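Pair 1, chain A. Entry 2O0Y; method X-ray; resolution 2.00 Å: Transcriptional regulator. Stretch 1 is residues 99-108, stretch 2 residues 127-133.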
# COMPACT_ATOMS: atom_id res chain seq x y z
N VAL A 99 7.34 -9.34 -20.89
CA VAL A 99 6.46 -10.31 -20.22
C VAL A 99 5.05 -10.26 -20.86
O VAL A 99 4.43 -11.29 -21.12
CB VAL A 99 6.39 -10.00 -18.73
CG1 VAL A 99 5.13 -10.64 -18.06
CG2 VAL A 99 7.76 -10.40 -18.02
N VAL A 100 4.53 -9.08 -21.12
CA VAL A 100 3.25 -8.97 -21.86
C VAL A 100 3.33 -9.65 -23.24
O VAL A 100 2.43 -10.43 -23.59
CB VAL A 100 2.75 -7.54 -21.94
CG1 VAL A 100 1.38 -7.51 -22.58
CG2 VAL A 100 2.64 -6.97 -20.50
N ASP A 101 4.40 -9.44 -23.98
CA ASP A 101 4.62 -10.19 -25.25
C ASP A 101 4.51 -11.70 -25.04
O ASP A 101 3.84 -12.40 -25.80
CB ASP A 101 5.98 -9.89 -25.88
CG ASP A 101 6.12 -8.47 -26.34
OD1 ASP A 101 5.09 -7.78 -26.47
OD2 ASP A 101 7.28 -8.03 -26.54
N ILE A 102 5.16 -12.23 -24.00
CA ILE A 102 5.10 -13.69 -23.77
C ILE A 102 3.67 -14.13 -23.48
O ILE A 102 3.23 -15.15 -23.96
CB ILE A 102 6.06 -14.13 -22.61
CG1 ILE A 102 7.53 -14.03 -23.05
CG2 ILE A 102 5.74 -15.54 -22.13
CD1 ILE A 102 8.51 -13.95 -21.82
N MSE A 103 2.93 -13.36 -22.70
CA MSE A 103 1.55 -13.71 -22.34
C MSE A 103 0.67 -13.64 -23.58
O MSE A 103 -0.24 -14.45 -23.78
CB MSE A 103 1.04 -12.71 -21.29
CG MSE A 103 1.76 -12.77 -19.96
SE MSE A 103 1.10 -11.35 -18.73
CE MSE A 103 -0.83 -11.76 -18.63
N ARG A 104 0.92 -12.64 -24.40
CA ARG A 104 0.16 -12.48 -25.64
C ARG A 104 0.39 -13.67 -26.56
O ARG A 104 -0.56 -14.28 -27.08
CB ARG A 104 0.53 -11.14 -26.33
CG ARG A 104 -0.47 -10.76 -27.39
CD ARG A 104 0.03 -9.58 -28.24
NE ARG A 104 0.18 -8.40 -27.36
CZ ARG A 104 1.34 -7.83 -27.03
NH1 ARG A 104 1.32 -6.78 -26.23
NH2 ARG A 104 2.52 -8.30 -27.50
N GLN A 105 1.66 -14.08 -26.70
CA GLN A 105 1.94 -15.23 -27.55
C GLN A 105 1.32 -16.53 -26.99
O GLN A 105 0.78 -17.37 -27.73
CB GLN A 105 3.45 -15.36 -27.80
CG GLN A 105 3.81 -16.44 -28.81
CD GLN A 105 3.28 -16.14 -30.20
OE1 GLN A 105 3.36 -15.00 -30.67
NE2 GLN A 105 2.70 -17.15 -30.87
N LEU A 106 1.38 -16.71 -25.69
CA LEU A 106 0.74 -17.85 -25.01
C LEU A 106 -0.75 -17.86 -25.31
O LEU A 106 -1.33 -18.92 -25.58
CB LEU A 106 0.93 -17.72 -23.46
CG LEU A 106 0.32 -18.88 -22.67
CD1 LEU A 106 0.84 -20.26 -23.26
CD2 LEU A 106 0.61 -18.71 -21.17
N SER A 107 -1.38 -16.69 -25.23
CA SER A 107 -2.82 -16.62 -25.58
C SER A 107 -3.07 -17.06 -27.03
O SER A 107 -3.96 -17.87 -27.31
CB SER A 107 -3.38 -15.23 -25.34
OG SER A 107 -4.75 -15.28 -25.56
N ALA A 108 -2.24 -16.58 -27.96
CA ALA A 108 -2.34 -16.99 -29.37
C ALA A 108 -2.10 -18.48 -29.53
O ALA A 108 -2.77 -19.15 -30.33
CB ALA A 108 -1.34 -16.23 -30.21
N VAL A 127 -3.95 -8.99 -12.34
CA VAL A 127 -3.28 -7.69 -12.46
C VAL A 127 -2.72 -7.43 -13.85
O VAL A 127 -2.28 -6.33 -14.17
CB VAL A 127 -2.18 -7.56 -11.39
CG1 VAL A 127 -2.83 -7.48 -9.96
CG2 VAL A 127 -1.10 -8.67 -11.55
N ALA A 128 -2.69 -8.48 -14.68
CA ALA A 128 -2.53 -8.29 -16.11
C ALA A 128 -3.18 -9.44 -16.86
O ALA A 128 -3.31 -10.53 -16.29
CB ALA A 128 -0.99 -8.21 -16.50
N GLN A 129 -3.61 -9.20 -18.11
CA GLN A 129 -4.45 -10.18 -18.82
C GLN A 129 -4.26 -10.08 -20.32
O GLN A 129 -4.16 -8.96 -20.84
CB GLN A 129 -5.91 -9.85 -18.50
CG GLN A 129 -6.96 -10.82 -19.08
CD GLN A 129 -8.36 -10.49 -18.56
OE1 GLN A 129 -8.95 -9.49 -18.98
NE2 GLN A 129 -8.88 -11.32 -17.61
N CYS A 130 -4.20 -11.20 -21.03
CA CYS A 130 -4.23 -11.18 -22.48
C CYS A 130 -5.38 -12.07 -22.92
O CYS A 130 -5.31 -13.30 -22.77
CB CYS A 130 -2.92 -11.73 -23.05
SG CYS A 130 -1.55 -10.54 -22.76
N GLU A 131 -6.44 -11.47 -23.43
CA GLU A 131 -7.61 -12.25 -23.81
C GLU A 131 -7.37 -12.92 -25.15
O GLU A 131 -6.71 -12.36 -26.03
CB GLU A 131 -8.80 -11.35 -23.93
CG GLU A 131 -9.41 -10.91 -22.57
CD GLU A 131 -10.62 -10.03 -22.83
OE1 GLU A 131 -11.60 -10.53 -23.39
OE2 GLU A 131 -10.56 -8.83 -22.54
N SER A 132 -7.93 -14.10 -25.32
CA SER A 132 -7.91 -14.73 -26.63
C SER A 132 -9.03 -14.14 -27.52
O SER A 132 -9.82 -13.31 -27.08
CB SER A 132 -8.04 -16.25 -26.51
OG SER A 132 -9.38 -16.70 -26.37
N THR A 133 -9.12 -14.58 -28.77
CA THR A 133 -10.14 -14.08 -29.68
C THR A 133 -11.33 -15.03 -29.74
O THR A 133 -12.24 -14.84 -30.56
CB THR A 133 -9.61 -13.99 -31.13
OG1 THR A 133 -9.24 -15.31 -31.53
CG2 THR A 133 -8.37 -13.11 -31.21

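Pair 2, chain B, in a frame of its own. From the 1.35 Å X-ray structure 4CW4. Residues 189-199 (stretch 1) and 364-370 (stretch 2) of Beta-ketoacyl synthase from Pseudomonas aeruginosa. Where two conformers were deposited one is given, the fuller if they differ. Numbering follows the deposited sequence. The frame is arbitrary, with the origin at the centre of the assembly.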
# COMPACT_ATOMS: atom_id res chain seq x y z
N PRO B 189 -15.08 -5.80 -6.06
CA PRO B 189 -14.96 -4.38 -6.39
C PRO B 189 -14.50 -4.15 -7.83
O PRO B 189 -13.77 -4.99 -8.42
CB PRO B 189 -13.89 -3.88 -5.43
CG PRO B 189 -13.93 -4.82 -4.28
CD PRO B 189 -14.25 -6.15 -4.90
N ARG B 190 -14.89 -3.01 -8.39
CA ARG B 190 -14.57 -2.68 -9.78
C ARG B 190 -13.06 -2.72 -10.04
O ARG B 190 -12.64 -3.20 -11.08
CB ARG B 190 -15.13 -1.31 -10.13
CG ARG B 190 -14.89 -0.89 -11.58
CD ARG B 190 -15.71 0.34 -11.92
NE ARG B 190 -15.46 0.82 -13.27
CZ ARG B 190 -16.04 0.35 -14.36
NH1 ARG B 190 -16.92 -0.65 -14.27
NH2 ARG B 190 -15.76 0.86 -15.54
N GLY B 191 -12.26 -2.26 -9.08
CA GLY B 191 -10.81 -2.29 -9.26
C GLY B 191 -10.25 -3.69 -9.41
O GLY B 191 -9.26 -3.90 -10.08
N LEU B 192 -10.90 -4.67 -8.76
CA LEU B 192 -10.46 -6.04 -8.88
C LEU B 192 -10.90 -6.64 -10.21
O LEU B 192 -10.13 -7.37 -10.82
CB LEU B 192 -10.93 -6.89 -7.70
CG LEU B 192 -10.45 -6.40 -6.33
CD1 LEU B 192 -10.64 -7.50 -5.28
CD2 LEU B 192 -8.99 -5.90 -6.33
N GLN B 193 -12.11 -6.32 -10.66
CA GLN B 193 -12.56 -6.72 -11.98
C GLN B 193 -11.58 -6.20 -13.04
O GLN B 193 -11.19 -6.94 -13.94
CB GLN B 193 -13.95 -6.17 -12.26
CG GLN B 193 -15.02 -6.62 -11.27
CD GLN B 193 -16.32 -5.91 -11.47
OE1 GLN B 193 -16.49 -5.13 -12.40
NE2 GLN B 193 -17.26 -6.19 -10.62
N MET B 194 -11.19 -4.94 -12.92
CA MET B 194 -10.30 -4.33 -13.90
C MET B 194 -8.93 -4.97 -13.86
O MET B 194 -8.32 -5.17 -14.90
CB MET B 194 -10.22 -2.81 -13.66
CG MET B 194 -11.50 -2.10 -14.09
SD MET B 194 -11.56 -0.33 -13.76
CE MET B 194 -10.09 0.26 -14.61
N SER B 195 -8.47 -5.35 -12.68
CA SER B 195 -7.16 -5.98 -12.56
C SER B 195 -7.16 -7.34 -13.25
O SER B 195 -6.24 -7.68 -13.97
CB SER B 195 -6.74 -6.14 -11.09
OG SER B 195 -5.41 -6.64 -11.01
N VAL B 196 -8.20 -8.13 -12.99
CA VAL B 196 -8.29 -9.46 -13.58
C VAL B 196 -8.34 -9.36 -15.11
O VAL B 196 -7.63 -10.08 -15.83
CB VAL B 196 -9.53 -10.21 -13.02
CG1 VAL B 196 -9.89 -11.46 -13.83
CG2 VAL B 196 -9.31 -10.56 -11.54
N VAL B 197 -9.16 -8.46 -15.62
CA VAL B 197 -9.32 -8.32 -17.07
C VAL B 197 -8.07 -7.74 -17.75
O VAL B 197 -7.64 -8.21 -18.82
CB VAL B 197 -10.59 -7.50 -17.39
CG1 VAL B 197 -10.70 -7.19 -18.84
CG2 VAL B 197 -11.82 -8.27 -16.89
N ALA B 198 -7.44 -6.76 -17.11
CA ALA B 198 -6.19 -6.20 -17.61
C ALA B 198 -5.05 -7.21 -17.57
O ALA B 198 -4.22 -7.24 -18.48
CB ALA B 198 -5.82 -4.96 -16.82
N ALA B 199 -4.96 -7.99 -16.51
CA ALA B 199 -3.86 -8.93 -16.39
C ALA B 199 -3.92 -9.96 -17.52
O ALA B 199 -2.89 -10.33 -18.08
CB ALA B 199 -3.85 -9.61 -15.03
N ALA B 364 -9.56 9.57 -13.00
CA ALA B 364 -9.76 8.54 -14.01
C ALA B 364 -9.58 7.15 -13.43
O ALA B 364 -8.94 6.96 -12.39
CB ALA B 364 -8.80 8.74 -15.15
N GLU B 365 -10.12 6.17 -14.15
CA GLU B 365 -9.90 4.76 -13.83
C GLU B 365 -9.03 4.10 -14.89
O GLU B 365 -9.16 4.36 -16.09
CB GLU B 365 -11.24 4.03 -13.75
CG GLU B 365 -12.06 4.03 -15.03
CD GLU B 365 -13.45 3.42 -14.90
OE1 GLU B 365 -13.87 3.02 -13.78
OE2 GLU B 365 -14.14 3.34 -15.93
N SER B 366 -8.16 3.21 -14.45
CA SER B 366 -7.27 2.48 -15.36
C SER B 366 -6.70 1.29 -14.66
O SER B 366 -6.39 1.34 -13.47
CB SER B 366 -6.11 3.36 -15.79
OG SER B 366 -5.29 2.69 -16.75
N SER B 367 -6.53 0.20 -15.41
CA SER B 367 -5.71 -0.91 -14.95
C SER B 367 -4.79 -1.28 -16.09
O SER B 367 -5.24 -1.47 -17.22
CB SER B 367 -6.51 -2.13 -14.51
OG SER B 367 -5.64 -3.13 -14.02
N GLN B 368 -3.50 -1.39 -15.79
CA GLN B 368 -2.45 -1.59 -16.78
C GLN B 368 -1.41 -2.52 -16.20
O GLN B 368 -1.07 -2.40 -15.03
CB GLN B 368 -1.77 -0.26 -17.10
CG GLN B 368 -2.64 0.84 -17.64
CD GLN B 368 -2.91 0.71 -19.11
OE1 GLN B 368 -3.07 -0.39 -19.64
NE2 GLN B 368 -2.96 1.84 -19.80
N TYR B 369 -0.87 -3.40 -17.05
CA TYR B 369 0.23 -4.29 -16.68
C TYR B 369 1.28 -4.36 -17.77
O TYR B 369 0.96 -4.34 -18.96
CB TYR B 369 -0.28 -5.71 -16.35
CG TYR B 369 -1.06 -5.68 -15.09
CD1 TYR B 369 -0.41 -5.65 -13.87
CD2 TYR B 369 -2.45 -5.60 -15.11
CE1 TYR B 369 -1.12 -5.55 -12.70
CE2 TYR B 369 -3.16 -5.50 -13.95
CZ TYR B 369 -2.50 -5.47 -12.75
OH TYR B 369 -3.19 -5.35 -11.56
N VAL B 370 2.54 -4.46 -17.35
CA VAL B 370 3.61 -4.86 -18.26
C VAL B 370 4.17 -6.18 -17.77
O VAL B 370 4.16 -6.46 -16.56
CB VAL B 370 4.76 -3.82 -18.38
CG1 VAL B 370 4.24 -2.52 -19.03
CG2 VAL B 370 5.43 -3.56 -17.04

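Both pairs pack a helix against a strand that runs in roughly the same direction. The angle between the two axes is 41° in pair 1 and 34° in pair 2, and the closest approach is 8.1 Å and 7.4 Å. Fourteen central residues superpose with an RMSD of 0.8 Å. Pair 2 buries more surface, 401 Å² against 317 Å².

The best-conserved inward position is M103(A), a selenomethionine, which matches M194(B). Both side chains point toward the strand with the same rotamers, m, t and p, and their centres fall 0.2 Å apart. Each terminal methyl reaches the strand backbone. In pair 1, CE of M103(A) lies 3.6 Å from O of A128(A). In pair 2, CE of M194(B) lies 3.5 Å from N of S366(B).

C130(A) matches S367(B). Both point toward the helix, and each fills the space beside the methionine. SG of C130(A) packs 3.7 Å from CB of M103(A) and 3.6 Å from N of R104(A). OG of S367(B) sits 3.5 Å from CA of S195(B) and 3.3 Å from CB of A198(B). The serine makes no hydrogen bond to the helix; its hydroxyl is satisfied elsewhere in the structure.

One turn on from the methionine, S107(A) matches A198(B). Both point toward the strand. OG of S107(A) lies 3.4 Å from CA of S132(A), a packing contact without a hydrogen bond across the pair. CB of A198(B) instead meets the edge of the Y369(B) ring, 3.8 Å from CD2.

S132(A) and Y369(B) match more loosely, with CA atoms 1.4 Å apart. S132(A) is in a loop and its CB points sideways. Y369(B) is still in the strand and points toward the helix. Its ring extends along the helix, so that its OH reaches OG of S195(B) at 2.6 Å, a hydrogen bond. R104(A), the match of S195(B), also points sideways, but its NH2 makes a salt bridge along its own helix, 2.8 Å from OD1 of D101(A).

A128(A) matches E365(B), and both point toward the helix. The alanine is short, and its CB meets CE of M103(A) at 4.1 Å. The glutamate reaches R190(B) in a two-pronged salt bridge. NE of R190(B) donates to OE1 of E365(B) at 2.8 Å, and NH2 of R190(B) to OE2 of E365(B) at 3.0 Å. V99(A), the match of R190(B), makes no contact with the strand. Thus pair 1 closes by packing alone, while pair 2 adds polar links to a similar methionine-centred contact.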